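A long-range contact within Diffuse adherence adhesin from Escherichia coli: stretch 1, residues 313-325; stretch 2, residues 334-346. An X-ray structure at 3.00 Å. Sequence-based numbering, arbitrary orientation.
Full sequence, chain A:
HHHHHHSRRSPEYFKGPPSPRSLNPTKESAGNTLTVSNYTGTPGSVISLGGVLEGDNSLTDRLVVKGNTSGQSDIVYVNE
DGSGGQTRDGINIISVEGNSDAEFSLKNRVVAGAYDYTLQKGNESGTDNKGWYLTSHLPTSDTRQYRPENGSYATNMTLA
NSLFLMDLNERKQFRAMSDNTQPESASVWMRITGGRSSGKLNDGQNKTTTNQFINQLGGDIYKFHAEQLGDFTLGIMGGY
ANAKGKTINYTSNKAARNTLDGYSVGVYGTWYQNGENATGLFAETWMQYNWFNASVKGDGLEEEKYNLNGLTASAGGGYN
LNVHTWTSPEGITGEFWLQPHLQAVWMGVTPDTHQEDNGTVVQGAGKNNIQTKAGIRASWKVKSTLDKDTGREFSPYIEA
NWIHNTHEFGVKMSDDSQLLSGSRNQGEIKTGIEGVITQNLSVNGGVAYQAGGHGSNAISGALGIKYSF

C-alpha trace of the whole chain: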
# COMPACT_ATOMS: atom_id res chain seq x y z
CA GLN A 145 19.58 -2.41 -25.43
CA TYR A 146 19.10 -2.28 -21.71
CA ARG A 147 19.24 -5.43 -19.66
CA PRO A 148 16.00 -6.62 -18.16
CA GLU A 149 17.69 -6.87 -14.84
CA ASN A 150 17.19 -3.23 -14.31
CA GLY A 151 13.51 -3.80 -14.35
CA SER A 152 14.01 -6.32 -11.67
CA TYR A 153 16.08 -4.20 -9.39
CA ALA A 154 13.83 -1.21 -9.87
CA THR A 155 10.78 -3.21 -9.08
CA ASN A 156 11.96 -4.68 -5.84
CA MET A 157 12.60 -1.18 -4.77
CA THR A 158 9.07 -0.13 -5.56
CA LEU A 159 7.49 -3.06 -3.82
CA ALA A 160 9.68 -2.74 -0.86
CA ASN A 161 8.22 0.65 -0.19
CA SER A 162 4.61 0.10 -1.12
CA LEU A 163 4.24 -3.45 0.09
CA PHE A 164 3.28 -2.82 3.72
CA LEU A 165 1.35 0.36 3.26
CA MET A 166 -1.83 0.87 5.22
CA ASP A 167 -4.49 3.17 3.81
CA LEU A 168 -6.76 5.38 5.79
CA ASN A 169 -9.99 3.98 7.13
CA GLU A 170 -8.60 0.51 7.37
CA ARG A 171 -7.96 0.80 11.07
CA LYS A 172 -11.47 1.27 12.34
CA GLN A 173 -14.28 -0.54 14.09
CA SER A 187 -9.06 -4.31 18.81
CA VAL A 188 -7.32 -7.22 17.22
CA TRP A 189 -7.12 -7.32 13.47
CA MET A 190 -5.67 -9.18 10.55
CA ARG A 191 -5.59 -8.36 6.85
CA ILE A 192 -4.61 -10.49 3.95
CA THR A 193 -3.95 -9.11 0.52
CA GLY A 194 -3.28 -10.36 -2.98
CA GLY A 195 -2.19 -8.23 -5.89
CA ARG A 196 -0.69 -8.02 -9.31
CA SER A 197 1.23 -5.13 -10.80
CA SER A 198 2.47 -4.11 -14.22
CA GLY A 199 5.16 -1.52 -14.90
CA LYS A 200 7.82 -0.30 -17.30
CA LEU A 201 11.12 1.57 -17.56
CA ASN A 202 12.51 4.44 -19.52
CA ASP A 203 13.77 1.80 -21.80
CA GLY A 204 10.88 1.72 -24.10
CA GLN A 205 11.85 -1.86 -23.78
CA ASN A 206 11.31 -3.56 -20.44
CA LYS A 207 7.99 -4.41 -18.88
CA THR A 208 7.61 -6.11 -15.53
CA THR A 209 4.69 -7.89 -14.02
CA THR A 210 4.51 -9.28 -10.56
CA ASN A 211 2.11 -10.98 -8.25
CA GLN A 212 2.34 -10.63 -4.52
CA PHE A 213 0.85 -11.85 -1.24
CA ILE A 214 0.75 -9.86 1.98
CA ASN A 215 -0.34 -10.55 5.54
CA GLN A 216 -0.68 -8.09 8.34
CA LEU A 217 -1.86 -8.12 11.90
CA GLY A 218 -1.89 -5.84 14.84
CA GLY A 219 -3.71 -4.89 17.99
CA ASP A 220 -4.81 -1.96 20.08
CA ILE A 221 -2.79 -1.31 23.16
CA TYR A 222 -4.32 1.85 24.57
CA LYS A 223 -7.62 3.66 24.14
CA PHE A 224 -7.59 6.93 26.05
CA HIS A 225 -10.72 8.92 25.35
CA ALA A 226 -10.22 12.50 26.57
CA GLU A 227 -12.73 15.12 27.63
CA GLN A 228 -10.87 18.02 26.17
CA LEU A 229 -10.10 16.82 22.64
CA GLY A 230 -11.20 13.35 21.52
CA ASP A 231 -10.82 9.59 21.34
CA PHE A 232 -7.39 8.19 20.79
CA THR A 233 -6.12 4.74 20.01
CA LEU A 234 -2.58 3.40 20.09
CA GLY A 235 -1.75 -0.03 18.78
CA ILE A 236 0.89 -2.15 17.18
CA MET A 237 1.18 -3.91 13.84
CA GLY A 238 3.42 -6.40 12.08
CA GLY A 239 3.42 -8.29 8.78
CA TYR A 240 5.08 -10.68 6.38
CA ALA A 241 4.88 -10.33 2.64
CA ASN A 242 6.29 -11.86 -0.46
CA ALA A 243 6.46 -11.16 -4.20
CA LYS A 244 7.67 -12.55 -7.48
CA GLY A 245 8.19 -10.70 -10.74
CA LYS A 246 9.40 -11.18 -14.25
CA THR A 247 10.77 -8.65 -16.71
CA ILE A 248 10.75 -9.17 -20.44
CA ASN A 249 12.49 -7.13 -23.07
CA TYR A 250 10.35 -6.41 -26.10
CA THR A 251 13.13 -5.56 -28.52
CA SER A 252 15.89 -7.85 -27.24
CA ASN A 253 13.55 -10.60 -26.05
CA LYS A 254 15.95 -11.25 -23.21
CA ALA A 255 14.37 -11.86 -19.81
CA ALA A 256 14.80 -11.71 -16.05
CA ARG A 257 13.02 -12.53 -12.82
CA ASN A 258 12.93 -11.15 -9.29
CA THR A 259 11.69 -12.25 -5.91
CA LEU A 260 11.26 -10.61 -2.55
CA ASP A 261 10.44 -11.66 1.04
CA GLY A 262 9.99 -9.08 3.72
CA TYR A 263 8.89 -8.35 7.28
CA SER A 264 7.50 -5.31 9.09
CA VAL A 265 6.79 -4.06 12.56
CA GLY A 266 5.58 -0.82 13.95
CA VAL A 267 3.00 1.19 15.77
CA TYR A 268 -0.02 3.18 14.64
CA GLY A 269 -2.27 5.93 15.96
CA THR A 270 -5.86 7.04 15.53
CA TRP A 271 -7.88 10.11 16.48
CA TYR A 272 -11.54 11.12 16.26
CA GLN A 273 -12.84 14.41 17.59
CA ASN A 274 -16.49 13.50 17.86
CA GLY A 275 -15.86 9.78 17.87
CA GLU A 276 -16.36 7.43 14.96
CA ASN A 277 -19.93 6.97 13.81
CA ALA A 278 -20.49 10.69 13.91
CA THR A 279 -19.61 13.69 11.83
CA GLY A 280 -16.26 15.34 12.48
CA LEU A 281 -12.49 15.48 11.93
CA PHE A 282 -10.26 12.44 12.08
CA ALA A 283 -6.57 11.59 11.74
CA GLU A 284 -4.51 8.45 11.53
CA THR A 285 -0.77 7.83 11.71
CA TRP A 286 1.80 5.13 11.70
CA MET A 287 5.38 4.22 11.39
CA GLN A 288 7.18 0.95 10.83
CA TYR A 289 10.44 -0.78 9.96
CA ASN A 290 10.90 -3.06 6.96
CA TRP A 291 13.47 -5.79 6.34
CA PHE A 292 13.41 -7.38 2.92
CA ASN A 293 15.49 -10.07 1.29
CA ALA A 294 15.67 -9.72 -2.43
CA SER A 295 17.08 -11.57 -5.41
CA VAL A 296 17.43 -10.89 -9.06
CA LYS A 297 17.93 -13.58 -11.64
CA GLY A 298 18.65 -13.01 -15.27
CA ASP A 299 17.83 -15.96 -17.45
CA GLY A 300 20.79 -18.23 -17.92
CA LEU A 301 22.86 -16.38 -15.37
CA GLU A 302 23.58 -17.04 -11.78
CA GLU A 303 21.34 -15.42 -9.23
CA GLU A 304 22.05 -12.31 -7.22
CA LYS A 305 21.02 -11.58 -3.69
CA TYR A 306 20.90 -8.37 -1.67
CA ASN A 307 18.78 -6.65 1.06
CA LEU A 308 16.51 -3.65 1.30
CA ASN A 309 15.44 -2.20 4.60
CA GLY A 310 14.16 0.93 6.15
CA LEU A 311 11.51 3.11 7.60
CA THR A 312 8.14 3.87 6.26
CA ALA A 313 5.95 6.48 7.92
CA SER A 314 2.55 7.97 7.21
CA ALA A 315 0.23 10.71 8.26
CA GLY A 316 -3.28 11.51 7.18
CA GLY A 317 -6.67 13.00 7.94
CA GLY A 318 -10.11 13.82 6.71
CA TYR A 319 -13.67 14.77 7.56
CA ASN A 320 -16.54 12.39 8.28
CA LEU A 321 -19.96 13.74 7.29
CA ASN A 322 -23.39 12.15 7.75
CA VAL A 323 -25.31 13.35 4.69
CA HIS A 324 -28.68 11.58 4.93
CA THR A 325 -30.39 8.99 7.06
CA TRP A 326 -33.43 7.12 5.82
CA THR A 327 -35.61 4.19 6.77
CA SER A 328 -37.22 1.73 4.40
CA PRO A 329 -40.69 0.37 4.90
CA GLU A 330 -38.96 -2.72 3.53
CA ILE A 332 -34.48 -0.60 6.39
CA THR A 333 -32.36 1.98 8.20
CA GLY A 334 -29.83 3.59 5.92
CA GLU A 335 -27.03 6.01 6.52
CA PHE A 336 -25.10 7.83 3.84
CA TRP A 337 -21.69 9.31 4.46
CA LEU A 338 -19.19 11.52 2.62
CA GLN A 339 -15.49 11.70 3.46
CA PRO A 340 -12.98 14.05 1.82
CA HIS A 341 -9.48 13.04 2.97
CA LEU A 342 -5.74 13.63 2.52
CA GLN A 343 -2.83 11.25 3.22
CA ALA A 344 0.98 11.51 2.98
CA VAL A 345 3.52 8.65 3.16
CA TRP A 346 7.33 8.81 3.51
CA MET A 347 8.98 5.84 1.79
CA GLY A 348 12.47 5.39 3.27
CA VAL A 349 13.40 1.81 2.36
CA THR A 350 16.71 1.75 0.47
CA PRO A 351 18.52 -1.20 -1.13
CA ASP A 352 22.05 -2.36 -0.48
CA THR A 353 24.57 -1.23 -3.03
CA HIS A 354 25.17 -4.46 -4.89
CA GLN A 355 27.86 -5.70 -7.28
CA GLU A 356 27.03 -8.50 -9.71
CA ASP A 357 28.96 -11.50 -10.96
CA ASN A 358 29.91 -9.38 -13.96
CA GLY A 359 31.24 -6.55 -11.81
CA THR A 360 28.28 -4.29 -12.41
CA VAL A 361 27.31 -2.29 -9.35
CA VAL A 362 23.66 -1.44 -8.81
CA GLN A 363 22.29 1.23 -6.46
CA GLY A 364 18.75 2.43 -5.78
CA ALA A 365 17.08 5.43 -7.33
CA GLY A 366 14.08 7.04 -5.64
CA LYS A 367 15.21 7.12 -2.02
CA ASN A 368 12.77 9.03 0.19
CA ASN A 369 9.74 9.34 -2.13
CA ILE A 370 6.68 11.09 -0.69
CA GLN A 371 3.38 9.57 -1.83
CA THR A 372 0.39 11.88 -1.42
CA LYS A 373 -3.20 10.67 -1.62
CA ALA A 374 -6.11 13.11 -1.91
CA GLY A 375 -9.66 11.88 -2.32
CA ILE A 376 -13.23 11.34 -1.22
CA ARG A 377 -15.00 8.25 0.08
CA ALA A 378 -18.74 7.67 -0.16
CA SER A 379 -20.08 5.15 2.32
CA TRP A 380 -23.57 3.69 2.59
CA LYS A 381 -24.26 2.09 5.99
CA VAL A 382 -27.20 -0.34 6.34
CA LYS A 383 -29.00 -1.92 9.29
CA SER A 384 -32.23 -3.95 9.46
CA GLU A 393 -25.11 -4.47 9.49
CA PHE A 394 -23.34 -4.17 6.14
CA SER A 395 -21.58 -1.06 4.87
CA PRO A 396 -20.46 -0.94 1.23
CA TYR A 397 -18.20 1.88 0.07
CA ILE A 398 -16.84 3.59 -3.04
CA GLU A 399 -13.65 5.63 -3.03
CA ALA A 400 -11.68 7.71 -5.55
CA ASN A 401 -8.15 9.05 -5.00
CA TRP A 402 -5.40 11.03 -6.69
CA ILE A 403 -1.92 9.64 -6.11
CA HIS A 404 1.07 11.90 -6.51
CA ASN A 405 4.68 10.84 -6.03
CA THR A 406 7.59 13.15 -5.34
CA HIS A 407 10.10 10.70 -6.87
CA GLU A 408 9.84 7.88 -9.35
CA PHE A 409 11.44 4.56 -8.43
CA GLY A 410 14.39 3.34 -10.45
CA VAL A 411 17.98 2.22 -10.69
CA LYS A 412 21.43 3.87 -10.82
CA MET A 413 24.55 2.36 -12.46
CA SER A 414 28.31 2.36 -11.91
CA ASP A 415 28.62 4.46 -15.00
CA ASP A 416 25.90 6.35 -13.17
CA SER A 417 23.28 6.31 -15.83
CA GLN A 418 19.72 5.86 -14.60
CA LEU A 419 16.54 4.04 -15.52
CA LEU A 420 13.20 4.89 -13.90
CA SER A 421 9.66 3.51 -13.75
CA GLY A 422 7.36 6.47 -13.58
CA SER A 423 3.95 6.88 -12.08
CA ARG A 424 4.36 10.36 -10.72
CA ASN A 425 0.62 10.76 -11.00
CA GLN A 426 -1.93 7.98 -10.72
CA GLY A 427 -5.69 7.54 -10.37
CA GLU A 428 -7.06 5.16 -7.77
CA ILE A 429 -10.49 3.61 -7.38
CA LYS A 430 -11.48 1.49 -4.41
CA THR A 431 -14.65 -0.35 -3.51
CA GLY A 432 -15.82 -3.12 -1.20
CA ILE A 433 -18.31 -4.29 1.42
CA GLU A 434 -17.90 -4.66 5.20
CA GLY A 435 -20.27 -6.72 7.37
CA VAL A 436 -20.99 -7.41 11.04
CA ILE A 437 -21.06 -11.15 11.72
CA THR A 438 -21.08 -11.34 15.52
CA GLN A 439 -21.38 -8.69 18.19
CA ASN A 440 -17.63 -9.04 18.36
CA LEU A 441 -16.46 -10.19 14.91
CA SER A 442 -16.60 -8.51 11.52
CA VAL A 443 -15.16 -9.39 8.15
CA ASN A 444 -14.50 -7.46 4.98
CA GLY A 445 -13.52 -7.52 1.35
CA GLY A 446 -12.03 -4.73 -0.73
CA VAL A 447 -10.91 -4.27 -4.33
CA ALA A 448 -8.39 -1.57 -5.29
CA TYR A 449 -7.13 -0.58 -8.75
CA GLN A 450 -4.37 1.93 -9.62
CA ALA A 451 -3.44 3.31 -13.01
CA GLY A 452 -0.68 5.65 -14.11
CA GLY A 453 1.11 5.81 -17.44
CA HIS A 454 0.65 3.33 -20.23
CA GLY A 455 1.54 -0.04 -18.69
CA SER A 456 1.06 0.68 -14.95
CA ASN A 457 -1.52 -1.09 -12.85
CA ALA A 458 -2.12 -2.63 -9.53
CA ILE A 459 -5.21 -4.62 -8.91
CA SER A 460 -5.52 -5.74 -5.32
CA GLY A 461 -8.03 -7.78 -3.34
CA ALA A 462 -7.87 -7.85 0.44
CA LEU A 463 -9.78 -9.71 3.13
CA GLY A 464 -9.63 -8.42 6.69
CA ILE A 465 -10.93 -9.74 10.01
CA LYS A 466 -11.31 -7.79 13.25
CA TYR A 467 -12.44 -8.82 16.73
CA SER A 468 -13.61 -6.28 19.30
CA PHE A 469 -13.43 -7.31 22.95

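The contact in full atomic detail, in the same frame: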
# COMPACT_ATOMS: atom_id res chain seq x y z
N ALA A 313 6.78 5.74 6.97
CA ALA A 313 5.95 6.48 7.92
C ALA A 313 4.84 7.22 7.22
O ALA A 313 5.03 7.70 6.13
CB ALA A 313 6.80 7.45 8.68
N SER A 314 3.69 7.35 7.86
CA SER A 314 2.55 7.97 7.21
C SER A 314 1.77 8.88 8.10
O SER A 314 1.72 8.69 9.29
CB SER A 314 1.59 6.90 6.74
OG SER A 314 0.45 7.51 6.18
N ALA A 315 1.11 9.86 7.50
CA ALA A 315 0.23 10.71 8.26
C ALA A 315 -0.90 11.22 7.43
O ALA A 315 -0.70 11.71 6.35
CB ALA A 315 1.00 11.88 8.81
N GLY A 316 -2.11 11.14 7.96
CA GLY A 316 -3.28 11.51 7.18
C GLY A 316 -4.51 11.90 7.96
O GLY A 316 -4.61 11.62 9.15
N GLY A 317 -5.46 12.54 7.29
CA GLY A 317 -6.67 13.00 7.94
C GLY A 317 -7.86 13.15 7.02
O GLY A 317 -7.82 12.81 5.86
N GLY A 318 -8.95 13.66 7.55
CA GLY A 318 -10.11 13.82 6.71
C GLY A 318 -11.27 14.41 7.46
O GLY A 318 -11.10 14.94 8.55
N TYR A 319 -12.46 14.33 6.88
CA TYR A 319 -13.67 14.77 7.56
C TYR A 319 -14.83 13.82 7.30
O TYR A 319 -15.23 13.60 6.15
CB TYR A 319 -14.04 16.20 7.13
CG TYR A 319 -15.25 16.77 7.82
CD1 TYR A 319 -15.16 17.32 9.10
CD2 TYR A 319 -16.50 16.78 7.19
CE1 TYR A 319 -16.27 17.86 9.73
CE2 TYR A 319 -17.61 17.32 7.81
CZ TYR A 319 -17.49 17.86 9.08
OH TYR A 319 -18.59 18.40 9.70
N ASN A 320 -15.36 13.24 8.37
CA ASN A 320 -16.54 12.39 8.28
C ASN A 320 -17.82 13.22 8.35
O ASN A 320 -17.97 14.08 9.22
CB ASN A 320 -16.52 11.32 9.38
CG ASN A 320 -15.49 10.24 9.13
OD1 ASN A 320 -15.20 9.89 7.99
ND2 ASN A 320 -14.94 9.69 10.21
N LEU A 321 -18.72 12.97 7.41
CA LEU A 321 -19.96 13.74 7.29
C LEU A 321 -21.15 12.83 7.03
O LEU A 321 -21.17 12.10 6.03
CB LEU A 321 -19.82 14.78 6.18
CG LEU A 321 -21.01 15.70 5.86
CD1 LEU A 321 -21.15 16.81 6.89
CD2 LEU A 321 -20.86 16.30 4.46
N ASN A 322 -22.13 12.87 7.93
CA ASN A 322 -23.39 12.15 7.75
C ASN A 322 -24.35 13.00 6.91
O ASN A 322 -24.90 14.00 7.38
CB ASN A 322 -24.02 11.79 9.10
CG ASN A 322 -25.32 11.01 8.97
OD1 ASN A 322 -25.51 10.25 8.02
ND2 ASN A 322 -26.22 11.20 9.92
N VAL A 323 -24.53 12.59 5.66
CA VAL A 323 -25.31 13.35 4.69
C VAL A 323 -26.81 13.16 4.93
O VAL A 323 -27.53 14.13 5.19
CB VAL A 323 -24.91 12.98 3.24
CG1 VAL A 323 -25.85 13.63 2.22
CG2 VAL A 323 -23.47 13.38 2.96
N HIS A 324 -27.26 11.91 4.85
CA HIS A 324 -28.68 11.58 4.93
C HIS A 324 -28.91 10.31 5.74
O HIS A 324 -28.06 9.44 5.81
CB HIS A 324 -29.24 11.39 3.52
CG HIS A 324 -30.72 11.59 3.42
ND1 HIS A 324 -31.53 10.75 2.69
CD2 HIS A 324 -31.53 12.52 3.97
CE1 HIS A 324 -32.78 11.17 2.78
NE2 HIS A 324 -32.81 12.24 3.55
N THR A 325 -30.07 10.21 6.36
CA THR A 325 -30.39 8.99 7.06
C THR A 325 -31.84 8.71 6.73
O THR A 325 -32.68 9.60 6.79
CB THR A 325 -30.14 9.13 8.57
OG1 THR A 325 -30.69 8.00 9.27
CG2 THR A 325 -30.76 10.41 9.11
N GLY A 334 -31.00 3.31 6.73
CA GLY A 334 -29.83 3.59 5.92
C GLY A 334 -29.11 4.80 6.43
O GLY A 334 -29.71 5.70 7.03
N GLU A 335 -27.80 4.83 6.23
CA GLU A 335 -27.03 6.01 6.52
C GLU A 335 -26.23 6.27 5.27
O GLU A 335 -25.88 5.34 4.56
CB GLU A 335 -26.11 5.75 7.70
CG GLU A 335 -26.10 6.88 8.71
CD GLU A 335 -25.93 6.38 10.13
OE1 GLU A 335 -25.25 5.35 10.33
OE2 GLU A 335 -26.49 7.01 11.04
N PHE A 336 -25.96 7.53 4.97
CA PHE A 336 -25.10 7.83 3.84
C PHE A 336 -24.07 8.86 4.23
O PHE A 336 -24.41 9.91 4.77
CB PHE A 336 -25.91 8.29 2.64
CG PHE A 336 -25.07 8.84 1.53
CD1 PHE A 336 -24.41 7.99 0.65
CD2 PHE A 336 -24.94 10.21 1.38
CE1 PHE A 336 -23.63 8.51 -0.37
CE2 PHE A 336 -24.16 10.73 0.36
CZ PHE A 336 -23.51 9.88 -0.52
N TRP A 337 -22.81 8.55 3.94
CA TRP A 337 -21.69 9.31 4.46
C TRP A 337 -20.75 9.77 3.36
O TRP A 337 -20.50 9.04 2.39
CB TRP A 337 -20.90 8.46 5.46
CG TRP A 337 -21.61 8.20 6.75
CD1 TRP A 337 -22.64 7.32 6.96
CD2 TRP A 337 -21.32 8.80 8.03
NE1 TRP A 337 -23.02 7.35 8.28
CE2 TRP A 337 -22.23 8.24 8.96
CE3 TRP A 337 -20.40 9.75 8.47
CZ2 TRP A 337 -22.24 8.61 10.31
CZ3 TRP A 337 -20.40 10.11 9.81
CH2 TRP A 337 -21.32 9.55 10.71
N LEU A 338 -20.23 10.99 3.51
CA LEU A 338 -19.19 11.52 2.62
C LEU A 338 -17.92 11.85 3.40
O LEU A 338 -17.98 12.39 4.51
CB LEU A 338 -19.68 12.76 1.87
CG LEU A 338 -20.45 12.56 0.56
CD1 LEU A 338 -21.05 13.89 0.09
CD2 LEU A 338 -19.58 11.96 -0.53
N GLN A 339 -16.78 11.52 2.81
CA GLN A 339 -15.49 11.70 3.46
C GLN A 339 -14.39 12.20 2.52
O GLN A 339 -13.75 11.40 1.84
CB GLN A 339 -15.06 10.39 4.13
CG GLN A 339 -13.83 10.53 5.02
CD GLN A 339 -13.15 9.21 5.29
OE1 GLN A 339 -13.04 8.79 6.44
NE2 GLN A 339 -12.68 8.55 4.24
N PRO A 340 -14.18 13.53 2.47
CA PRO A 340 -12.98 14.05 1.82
C PRO A 340 -11.78 13.84 2.73
O PRO A 340 -11.87 14.09 3.93
CB PRO A 340 -13.29 15.54 1.66
CG PRO A 340 -14.28 15.85 2.74
CD PRO A 340 -15.09 14.60 2.92
N HIS A 341 -10.66 13.38 2.17
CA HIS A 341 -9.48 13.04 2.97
C HIS A 341 -8.16 13.28 2.24
O HIS A 341 -8.11 13.35 1.01
CB HIS A 341 -9.56 11.59 3.46
CG HIS A 341 -9.68 10.58 2.36
ND1 HIS A 341 -10.87 9.96 2.05
CD2 HIS A 341 -8.76 10.10 1.50
CE1 HIS A 341 -10.68 9.13 1.05
NE2 HIS A 341 -9.41 9.19 0.69
N LEU A 342 -7.09 13.40 3.03
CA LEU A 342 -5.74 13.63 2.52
C LEU A 342 -4.74 12.79 3.31
O LEU A 342 -4.83 12.72 4.54
CB LEU A 342 -5.39 15.13 2.63
CG LEU A 342 -3.98 15.64 2.30
CD1 LEU A 342 -3.71 15.62 0.81
CD2 LEU A 342 -3.80 17.04 2.87
N GLN A 343 -3.81 12.15 2.61
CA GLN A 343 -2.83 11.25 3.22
C GLN A 343 -1.44 11.44 2.59
O GLN A 343 -1.32 11.58 1.38
CB GLN A 343 -3.28 9.79 3.07
CG GLN A 343 -2.39 8.77 3.78
CD GLN A 343 -2.68 7.33 3.39
OE1 GLN A 343 -3.39 7.06 2.42
NE2 GLN A 343 -2.13 6.39 4.15
N ALA A 344 -0.41 11.42 3.43
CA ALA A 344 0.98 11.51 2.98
C ALA A 344 1.83 10.38 3.58
O ALA A 344 1.74 10.10 4.78
CB ALA A 344 1.58 12.87 3.31
N VAL A 345 2.65 9.75 2.74
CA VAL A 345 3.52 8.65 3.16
C VAL A 345 4.99 8.93 2.79
O VAL A 345 5.28 9.31 1.66
CB VAL A 345 3.09 7.30 2.54
CG1 VAL A 345 3.95 6.16 3.07
CG2 VAL A 345 1.62 7.01 2.82
N TRP A 346 5.89 8.73 3.75
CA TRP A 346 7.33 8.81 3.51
C TRP A 346 7.91 7.40 3.33
O TRP A 346 7.91 6.59 4.25
CB TRP A 346 8.05 9.56 4.64
CG TRP A 346 9.54 9.33 4.68
CD1 TRP A 346 10.44 9.57 3.68
CD2 TRP A 346 10.31 8.84 5.79
NE1 TRP A 346 11.71 9.24 4.09
CE2 TRP A 346 11.66 8.79 5.38
CE3 TRP A 346 9.98 8.42 7.09
CZ2 TRP A 346 12.69 8.35 6.22
CZ3 TRP A 346 11.00 7.99 7.93
CH2 TRP A 346 12.34 7.96 7.49

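Residues 313-325 and 334-346 form two neighbouring antiparallel strands that bury 1053 Å² between them. At the start of stretch 2, Gly-334 offers its carbonyl to Thr-325: the OG1 of Thr-325 makes a weak hydrogen bond to Gly-334 O at 3.4 Å, and the CA of Thr-325 approaches the same oxygen at 3.4 Å. Glu-335 pairs with Thr-325 without backbone hydrogen bonds.

At Phe-336 the register slips by one residue, making a beta bulge. Phe-336 O serves two successive amides, accepting a hydrogen bond from Val-323 N at 2.8 Å and a weak one from His-324 N at 3.5 Å, while Phe-336 N donates to His-324 O at 3.0 Å. The helix-like backbone angles of Val-323 (-78/-59) accommodate the extra residue and turn its side chain toward stretch 2, where Val-323 CB meets the edge of the phenyl ring at Phe-336 CD2, 3.3 Å away.

Trp-337 packs on the sheet face shared with Asn-322. The CB of Asn-322 sits 3.8 Å from the centroid of the six-membered ring of Trp-337 and only 9° off its normal, a CH-pi contact over the ring face. Leu-338 resumes the regular pairing: its N donates to Leu-321 O at 2.9 Å, whereas the return bond from Leu-321 N to Leu-338 O, at 3.0 Å, is weak because its angle is only 127°. Leu-338 CD1 also reaches Val-323 CG2 at 3.8 Å, extending the apolar patch begun by Phe-336.

Beyond Gln-339, whose CA lies 3.3 Å from Tyr-319 O, comes Pro-340. Lacking an amide hydrogen, it can only accept, and Tyr-319 N donates to Pro-340 O at 3.0 Å. His-341 then faces Gly-318 with CA atoms 3.9 Å apart; a CB on this glycine would lie 2.9 Å from His-341 CB, a clash.

Leu-342 and Gly-317 exchange a pair of backbone hydrogen bonds, Gly-317 N to Leu-342 O at 2.8 Å and Leu-342 N to Gly-317 O at 3.0 Å. Gln-343 lies across from Gly-316, their CA atoms 4.0 Å apart, and its NE2 donates a weak hydrogen bond to Ser-314 OG at 3.5 Å. Ser-314 OG in turn donates to Ala-344 O at 3.2 Å, an oxygen that also accepts from Ala-315 N at 2.8 Å. After Val-345, Trp-346 ends stretch 2: Trp-346 N donates to Ala-313 O at 2.7 Å, and Ala-313 CB touches the indole edge at Trp-346 CE3, 3.7 Å away.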